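Local atomic coordinates of dally-like, isoform A (Drosophila melanogaster, PDB entry 6XTZ), a protein that is probably a GPI-anchored cell-surface heparan sulfate proteoglycan of the glypican family that binds Wnt and Hedgehog proteins and shields the Wnt lipid for signalling at a distance. Residues A[245-251]-A[473-477]; A[253-258]-A[503-507]. The protein carries 5 engineered substitutions. All coordinates share one frame; numbering follows the deposited sequence.

In the fold
Two parts of one long loop, which joins helix 459-467 to helix 513-538, pack against helix 248-258 in the elongated, almost wholly helical glypican core. Contact 1 holds the start of that helix and the residues leading into it; contact 2 holds its last turns. Their centres lie about 14 Å apart, and they meet where Tyr250 CE1 packs 3.2 Å from Glu505 OE1. Disulfides from Cys247 at the N-cap, Cys251 and Cys258 tie this helix and its lead-in to the rest of the chain. Both contacts sit on one side of the chain's centre, about 31 and 27 Å from it measured centre to centre, and neither contributes a residue to the pocket holding palmitoleoyl serine.

Contact 1: A[245-251]-A[473-477]; sequences KPCTNYC and IASSS
Ser476 meets the start of helix 248-258 with its backbone and leaves its hydroxyl to a weak bond from Asp478 N. Ser476 N donates to Pro246 O at 2.9 Å, almost straight out from the carbonyl (164°), forming one side of a single bridge between Cys247 and Ser476. Ser476 O is held by two donors of Thr248: OG1 at 2.7 Å, well above the carbonyl plane, and, more weakly, the backbone N. Thr248 can do both because OG1 lies beside its own backbone N (chi1 -61°). A valine here would probably strip Ser476 O of the stronger of its two Thr248 bonds, leaving the weak one from the amide. Ser475 OG turns to a partner elsewhere, donating to Cys468 O, while Ser475 CB lies 3.2 Å from Pro246 O. Lys245 runs its aliphatic chain alongside two carbonyls, CG reaching Ala474 O at 3.2 Å. Apolar contact is added where Cys251 SG touches Ile473 CG2 at 3.9 Å. Since Cys247 and Cys251 are disulfide-bonded to Cys483 and Cys468, covalent links flank this loop, and between them the two backbone bonds and the Thr248 hydroxyl bond probably help hold its chain against the helix N-terminus.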
ATOM      1  N   LYS A 245     -24.424 -18.371  21.440  1.00 58.19           N
ATOM      2  CA  LYS A 245     -23.219 -17.782  20.890  1.00 59.19           C
ATOM      3  C   LYS A 245     -22.951 -16.422  21.535  1.00 56.40           C
ATOM      4  O   LYS A 245     -23.857 -15.800  22.094  1.00 54.34           O
ATOM      5  CB  LYS A 245     -23.351 -17.632  19.375  1.00 59.69           C
ATOM      6  CG  LYS A 245     -23.287 -18.940  18.606  1.00 66.29           C
ATOM      7  CD  LYS A 245     -21.955 -19.642  18.823  1.00 71.58           C
ATOM      8  CE  LYS A 245     -21.741 -20.756  17.809  1.00 78.88           C
ATOM      9  NZ  LYS A 245     -22.826 -21.775  17.853  1.00 83.60           N
ATOM     10  N   PRO A 246     -21.709 -15.946  21.480  1.00 51.90           N
ATOM     11  CA  PRO A 246     -21.415 -14.610  22.007  1.00 48.67           C
ATOM     12  C   PRO A 246     -22.085 -13.528  21.175  1.00 50.25           C
ATOM     13  O   PRO A 246     -22.352 -13.702  19.983  1.00 51.02           O
ATOM     14  CB  PRO A 246     -19.887 -14.513  21.911  1.00 49.97           C
ATOM     15  CG  PRO A 246     -19.410 -15.917  21.727  1.00 51.00           C
ATOM     16  CD  PRO A 246     -20.496 -16.635  21.009  1.00 52.24           C
ATOM     17  N   CYS A 247     -22.360 -12.398  21.819  1.00 46.73           N
ATOM     18  CA  CYS A 247     -22.927 -11.263  21.108  1.00 49.56           C
ATOM     19  C   CYS A 247     -21.916 -10.710  20.109  1.00 47.82           C
ATOM     20  O   CYS A 247     -20.702 -10.746  20.335  1.00 50.71           O
ATOM     21  CB  CYS A 247     -23.358 -10.172  22.088  1.00 52.90           C
ATOM     22  SG  CYS A 247     -24.464 -10.728  23.416  1.00 60.59           S
ATOM     23  N   THR A 248     -22.429 -10.203  18.987  1.00 46.98           N
ATOM     24  CA  THR A 248     -21.556  -9.724  17.919  1.00 42.73           C
ATOM     25  C   THR A 248     -20.698  -8.557  18.391  1.00 44.47           C
ATOM     26  O   THR A 248     -19.466  -8.596  18.297  1.00 49.58           O
ATOM     27  CB  THR A 248     -22.390  -9.327  16.700  1.00 47.60           C
ATOM     28  OG1 THR A 248     -23.099 -10.473  16.218  1.00 53.99           O
ATOM     29  CG2 THR A 248     -21.494  -8.791  15.591  1.00 40.34           C
ATOM     30  N   ASN A 249     -21.338  -7.505  18.909  1.00 42.82           N
ATOM     31  CA  ASN A 249     -20.590  -6.347  19.389  1.00 48.70           C
ATOM     32  C   ASN A 249     -19.634  -6.723  20.513  1.00 51.82           C
ATOM     33  O   ASN A 249     -18.545  -6.146  20.622  1.00 53.59           O
ATOM     34  CB  ASN A 249     -21.555  -5.254  19.848  1.00 53.14           C
ATOM     35  CG  ASN A 249     -22.290  -4.605  18.689  1.00 57.15           C
ATOM     36  OD1 ASN A 249     -22.188  -5.050  17.546  1.00 53.49           O
ATOM     37  ND2 ASN A 249     -23.041  -3.549  18.981  1.00 58.56           N
ATOM     38  N   TYR A 250     -20.017  -7.687  21.352  1.00 43.18           N
ATOM     39  CA  TYR A 250     -19.109  -8.187  22.376  1.00 45.01           C
ATOM     40  C   TYR A 250     -17.895  -8.858  21.743  1.00 46.63           C
ATOM     41  O   TYR A 250     -16.751  -8.594  22.135  1.00 46.40           O
ATOM     42  CB  TYR A 250     -19.857  -9.148  23.303  1.00 44.36           C
ATOM     43  CG  TYR A 250     -19.003  -9.816  24.359  1.00 43.77           C
ATOM     44  CD1 TYR A 250     -17.978  -9.129  24.998  1.00 44.50           C
ATOM     45  CD2 TYR A 250     -19.242 -11.132  24.734  1.00 43.49           C
ATOM     46  CE1 TYR A 250     -17.201  -9.743  25.964  1.00 44.03           C
ATOM     47  CE2 TYR A 250     -18.476 -11.751  25.702  1.00 41.55           C
ATOM     48  CZ  TYR A 250     -17.457 -11.052  26.313  1.00 46.85           C
ATOM     49  OH  TYR A 250     -16.688 -11.666  27.275  1.00 53.01           O
ATOM     50  N   CYS A 251     -18.126  -9.720  20.750  1.00 43.31           N
ATOM     51  CA  CYS A 251     -17.015 -10.355  20.047  1.00 39.56           C
ATOM     52  C   CYS A 251     -16.136  -9.322  19.352  1.00 47.94           C
ATOM     53  O   CYS A 251     -14.903  -9.407  19.414  1.00 49.39           O
ATOM     54  CB  CYS A 251     -17.545 -11.373  19.036  1.00 40.02           C
ATOM     55  SG  CYS A 251     -16.267 -12.201  18.058  1.00 46.50           S
ATOM     56  N   ILE A 473     -16.299 -19.103  15.697  1.00105.08           N
ATOM     57  CA  ILE A 473     -16.954 -18.293  16.713  1.00 91.19           C
ATOM     58  C   ILE A 473     -18.434 -18.205  16.389  1.00 88.68           C
ATOM     59  O   ILE A 473     -19.284 -18.587  17.203  1.00 93.75           O
ATOM     60  CB  ILE A 473     -16.311 -16.900  16.800  1.00 77.00           C
ATOM     61  CG1 ILE A 473     -14.834 -17.022  17.153  1.00 73.74           C
ATOM     62  CG2 ILE A 473     -17.040 -16.039  17.810  1.00 72.75           C
ATOM     63  CD1 ILE A 473     -14.138 -15.696  17.319  1.00 73.41           C
ATOM     64  N   ALA A 474     -18.740 -17.689  15.198  1.00 83.55           N
ATOM     65  CA  ALA A 474     -20.108 -17.593  14.686  1.00 82.05           C
ATOM     66  C   ALA A 474     -21.016 -16.856  15.670  1.00 84.09           C
ATOM     67  O   ALA A 474     -22.075 -17.347  16.072  1.00 90.51           O
ATOM     68  CB  ALA A 474     -20.662 -18.980  14.350  1.00 80.08           C
ATOM     69  N   SER A 475     -20.579 -15.662  16.064  1.00 80.95           N
ATOM     70  CA  SER A 475     -21.304 -14.879  17.056  1.00 79.88           C
ATOM     71  C   SER A 475     -22.707 -14.541  16.564  1.00 83.13           C
ATOM     72  O   SER A 475     -22.949 -14.368  15.367  1.00 83.91           O
ATOM     73  CB  SER A 475     -20.536 -13.595  17.374  1.00 77.58           C
ATOM     74  OG  SER A 475     -20.348 -12.811  16.209  1.00 78.69           O
ATOM     75  N   SER A 476     -23.638 -14.449  17.510  1.00 91.11           N
ATOM     76  CA  SER A 476     -25.025 -14.150  17.187  1.00107.10           C
ATOM     77  C   SER A 476     -25.231 -12.647  17.060  1.00132.64           C
ATOM     78  O   SER A 476     -24.716 -11.863  17.864  1.00132.51           O
ATOM     79  CB  SER A 476     -25.958 -14.716  18.258  1.00 99.23           C
ATOM     80  OG  SER A 476     -27.309 -14.398  17.973  1.00 96.79           O
ATOM     81  N   SER A 477     -25.998 -12.247  16.043  1.00157.92           N
ATOM     82  CA  SER A 477     -26.240 -10.831  15.795  1.00165.04           C
ATOM     83  C   SER A 477     -27.225 -10.216  16.781  1.00164.24           C
ATOM     84  O   SER A 477     -27.373  -8.988  16.796  1.00167.01           O
ATOM     85  CB  SER A 477     -26.749 -10.628  14.366  1.00167.31           C
ATOM     86  OG  SER A 477     -27.978 -11.303  14.164  1.00170.82           O
TER

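Contact 2: A[253-258]-A[503-507]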
ATOM      1  N   ASN A 253     -15.607  -6.165  20.045  1.00 44.85           N
ATOM      2  CA  ASN A 253     -14.808  -5.405  21.001  1.00 45.67           C
ATOM      3  C   ASN A 253     -13.624  -6.212  21.516  1.00 46.40           C
ATOM      4  O   ASN A 253     -12.555  -5.648  21.773  1.00 51.96           O
ATOM      5  CB  ASN A 253     -15.681  -4.945  22.168  1.00 47.08           C
ATOM      6  CG  ASN A 253     -16.566  -3.773  21.804  1.00 52.45           C
ATOM      7  OD1 ASN A 253     -16.212  -2.958  20.952  1.00 61.03           O
ATOM      8  ND2 ASN A 253     -17.722  -3.679  22.450  1.00 49.84           N
ATOM      9  N   VAL A 254     -13.790  -7.526  21.670  1.00 41.59           N
ATOM     10  CA  VAL A 254     -12.696  -8.357  22.163  1.00 43.69           C
ATOM     11  C   VAL A 254     -11.605  -8.482  21.106  1.00 43.27           C
ATOM     12  O   VAL A 254     -10.415  -8.305  21.396  1.00 43.02           O
ATOM     13  CB  VAL A 254     -13.222  -9.735  22.604  1.00 42.35           C
ATOM     14  CG1 VAL A 254     -12.066 -10.652  22.977  1.00 42.21           C
ATOM     15  CG2 VAL A 254     -14.178  -9.581  23.775  1.00 37.98           C
ATOM     16  N   ILE A 255     -11.992  -8.784  19.865  1.00 41.44           N
ATOM     17  CA  ILE A 255     -10.999  -8.919  18.803  1.00 44.32           C
ATOM     18  C   ILE A 255     -10.311  -7.585  18.540  1.00 44.71           C
ATOM     19  O   ILE A 255      -9.104  -7.539  18.272  1.00 46.23           O
ATOM     20  CB  ILE A 255     -11.644  -9.485  17.525  1.00 42.90           C
ATOM     21  CG1 ILE A 255     -12.476 -10.726  17.849  1.00 41.87           C
ATOM     22  CG2 ILE A 255     -10.570  -9.839  16.508  1.00 43.43           C
ATOM     23  CD1 ILE A 255     -11.664 -11.886  18.370  1.00 38.83           C
ATOM     24  N   LYS A 256     -11.059  -6.480  18.617  1.00 42.50           N
ATOM     25  CA  LYS A 256     -10.448  -5.163  18.462  1.00 47.76           C
ATOM     26  C   LYS A 256      -9.367  -4.930  19.511  1.00 50.17           C
ATOM     27  O   LYS A 256      -8.328  -4.330  19.219  1.00 53.78           O
ATOM     28  CB  LYS A 256     -11.510  -4.066  18.539  1.00 45.79           C
ATOM     29  CG  LYS A 256     -12.255  -3.820  17.239  1.00 48.94           C
ATOM     30  CD  LYS A 256     -13.034  -2.516  17.298  1.00 57.32           C
ATOM     31  CE  LYS A 256     -13.565  -2.122  15.930  1.00 62.17           C
ATOM     32  NZ  LYS A 256     -14.148  -0.753  15.941  1.00 65.99           N
ATOM     33  N   GLY A 257      -9.595  -5.400  20.739  1.00 42.89           N
ATOM     34  CA  GLY A 257      -8.579  -5.259  21.767  1.00 39.13           C
ATOM     35  C   GLY A 257      -7.395  -6.178  21.545  1.00 36.79           C
ATOM     36  O   GLY A 257      -6.243  -5.777  21.732  1.00 39.75           O
ATOM     37  N   CYS A 258      -7.661  -7.425  21.148  1.00 38.73           N
ATOM     38  CA  CYS A 258      -6.579  -8.342  20.808  1.00 43.54           C
ATOM     39  C   CYS A 258      -5.711  -7.780  19.689  1.00 39.65           C
ATOM     40  O   CYS A 258      -4.483  -7.930  19.708  1.00 38.88           O
ATOM     41  CB  CYS A 258      -7.149  -9.703  20.408  1.00 43.76           C
ATOM     42  SG  CYS A 258      -7.661 -10.752  21.791  1.00 45.56           S
ATOM     43  N   ASN A 503     -10.634  -0.038  25.922  1.00 61.15           N
ATOM     44  CA  ASN A 503     -11.585  -1.009  25.406  1.00 53.34           C
ATOM     45  C   ASN A 503     -12.449  -1.465  26.567  1.00 51.96           C
ATOM     46  O   ASN A 503     -11.914  -1.699  27.660  1.00 50.05           O
ATOM     47  CB  ASN A 503     -10.873  -2.206  24.765  1.00 52.77           C
ATOM     48  CG  ASN A 503     -11.829  -3.139  24.048  1.00 50.84           C
ATOM     49  OD1 ASN A 503     -12.572  -3.892  24.677  1.00 50.44           O
ATOM     50  ND2 ASN A 503     -11.805  -3.103  22.722  1.00 49.49           N
ATOM     51  N   PRO A 504     -13.766  -1.597  26.385  1.00 52.91           N
ATOM     52  CA  PRO A 504     -14.626  -1.999  27.511  1.00 52.47           C
ATOM     53  C   PRO A 504     -14.320  -3.384  28.053  1.00 52.64           C
ATOM     54  O   PRO A 504     -14.663  -3.670  29.206  1.00 52.13           O
ATOM     55  CB  PRO A 504     -16.041  -1.938  26.915  1.00 55.34           C
ATOM     56  CG  PRO A 504     -15.918  -1.056  25.714  1.00 63.04           C
ATOM     57  CD  PRO A 504     -14.544  -1.293  25.174  1.00 61.33           C
ATOM     58  N   GLU A 505     -13.687  -4.248  27.264  1.00 53.13           N
ATOM     59  CA  GLU A 505     -13.382  -5.611  27.671  1.00 48.52           C
ATOM     60  C   GLU A 505     -11.960  -5.764  28.189  1.00 47.46           C
ATOM     61  O   GLU A 505     -11.518  -6.892  28.434  1.00 50.55           O
ATOM     62  CB  GLU A 505     -13.618  -6.570  26.502  1.00 50.92           C
ATOM     63  CG  GLU A 505     -15.000  -6.446  25.890  1.00 50.73           C
ATOM     64  CD  GLU A 505     -16.100  -6.690  26.901  1.00 53.59           C
ATOM     65  OE1 GLU A 505     -15.902  -7.533  27.801  1.00 52.06           O
ATOM     66  OE2 GLU A 505     -17.158  -6.035  26.804  1.00 52.97           O
ATOM     67  N   PHE A 506     -11.232  -4.665  28.357  1.00 49.35           N
ATOM     68  CA  PHE A 506      -9.857  -4.695  28.831  1.00 50.72           C
ATOM     69  C   PHE A 506      -9.685  -3.661  29.933  1.00 55.78           C
ATOM     70  O   PHE A 506     -10.268  -2.575  29.873  1.00 58.00           O
ATOM     71  CB  PHE A 506      -8.864  -4.426  27.689  1.00 47.45           C
ATOM     72  CG  PHE A 506      -8.847  -5.498  26.633  1.00 45.31           C
ATOM     73  CD1 PHE A 506      -9.836  -5.554  25.664  1.00 40.60           C
ATOM     74  CD2 PHE A 506      -7.834  -6.441  26.603  1.00 40.02           C
ATOM     75  CE1 PHE A 506      -9.823  -6.536  24.693  1.00 39.58           C
ATOM     76  CE2 PHE A 506      -7.811  -7.425  25.632  1.00 39.00           C
ATOM     77  CZ  PHE A 506      -8.806  -7.473  24.675  1.00 38.77           C
ATOM     78  N   THR A 507      -8.885  -4.006  30.943  1.00 60.75           N
ATOM     79  CA  THR A 507      -8.695  -3.106  32.076  1.00 69.77           C
ATOM     80  C   THR A 507      -7.916  -1.864  31.661  1.00 70.50           C
ATOM     81  O   THR A 507      -8.384  -0.733  31.837  1.00 79.53           O
ATOM     82  CB  THR A 507      -7.986  -3.838  33.219  1.00 70.33           C
ATOM     83  OG1 THR A 507      -6.681  -4.250  32.792  1.00 79.62           O
ATOM     84  CG2 THR A 507      -8.786  -5.061  33.642  1.00 66.75           C
TER
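Asn503 points its amide at the helix backbone and supplies the hydrogen bond of this contact: ND2 donates to Asn253 O at 2.8 Å, tilted 22° from the carbonyl plane. That oxygen also accepts the helical bond from Gly257 N, which arrives from the opposite face, so one carbonyl serves the helix and the loop together. With CG anti to the backbone N (chi1 -172°), the amide reaches across while its other end turns back into its own loop. There Asn503 OD1 accepts from Glu505 N at 2.8 Å, on a lone pair and in the carbonyl plane. This is an Asx turn, and it coincides with a type I beta turn from Asn503 to Phe506, so a compact loop sits on the last turns of helix 248-258. The side chain of Asn253 has its polar partners in the same long loop, namely Tyr492, Ser495 and Thr497.

Packing makes up the rest. Phe506 CE1 comes to 3.4 Å from Gly257 CA, where the helix has no side chain to fend it off. The ring edge faces Val254 O, with Phe506 CZ 3.7 Å from it. Val254 CG2 meets Glu505 CG at 3.9 Å, the two side chains crossing at about a right angle. Beyond this methylene the Glu505 carboxylate is hydrogen-bonded to a bound Tris molecule, probably from the crystallisation liquor.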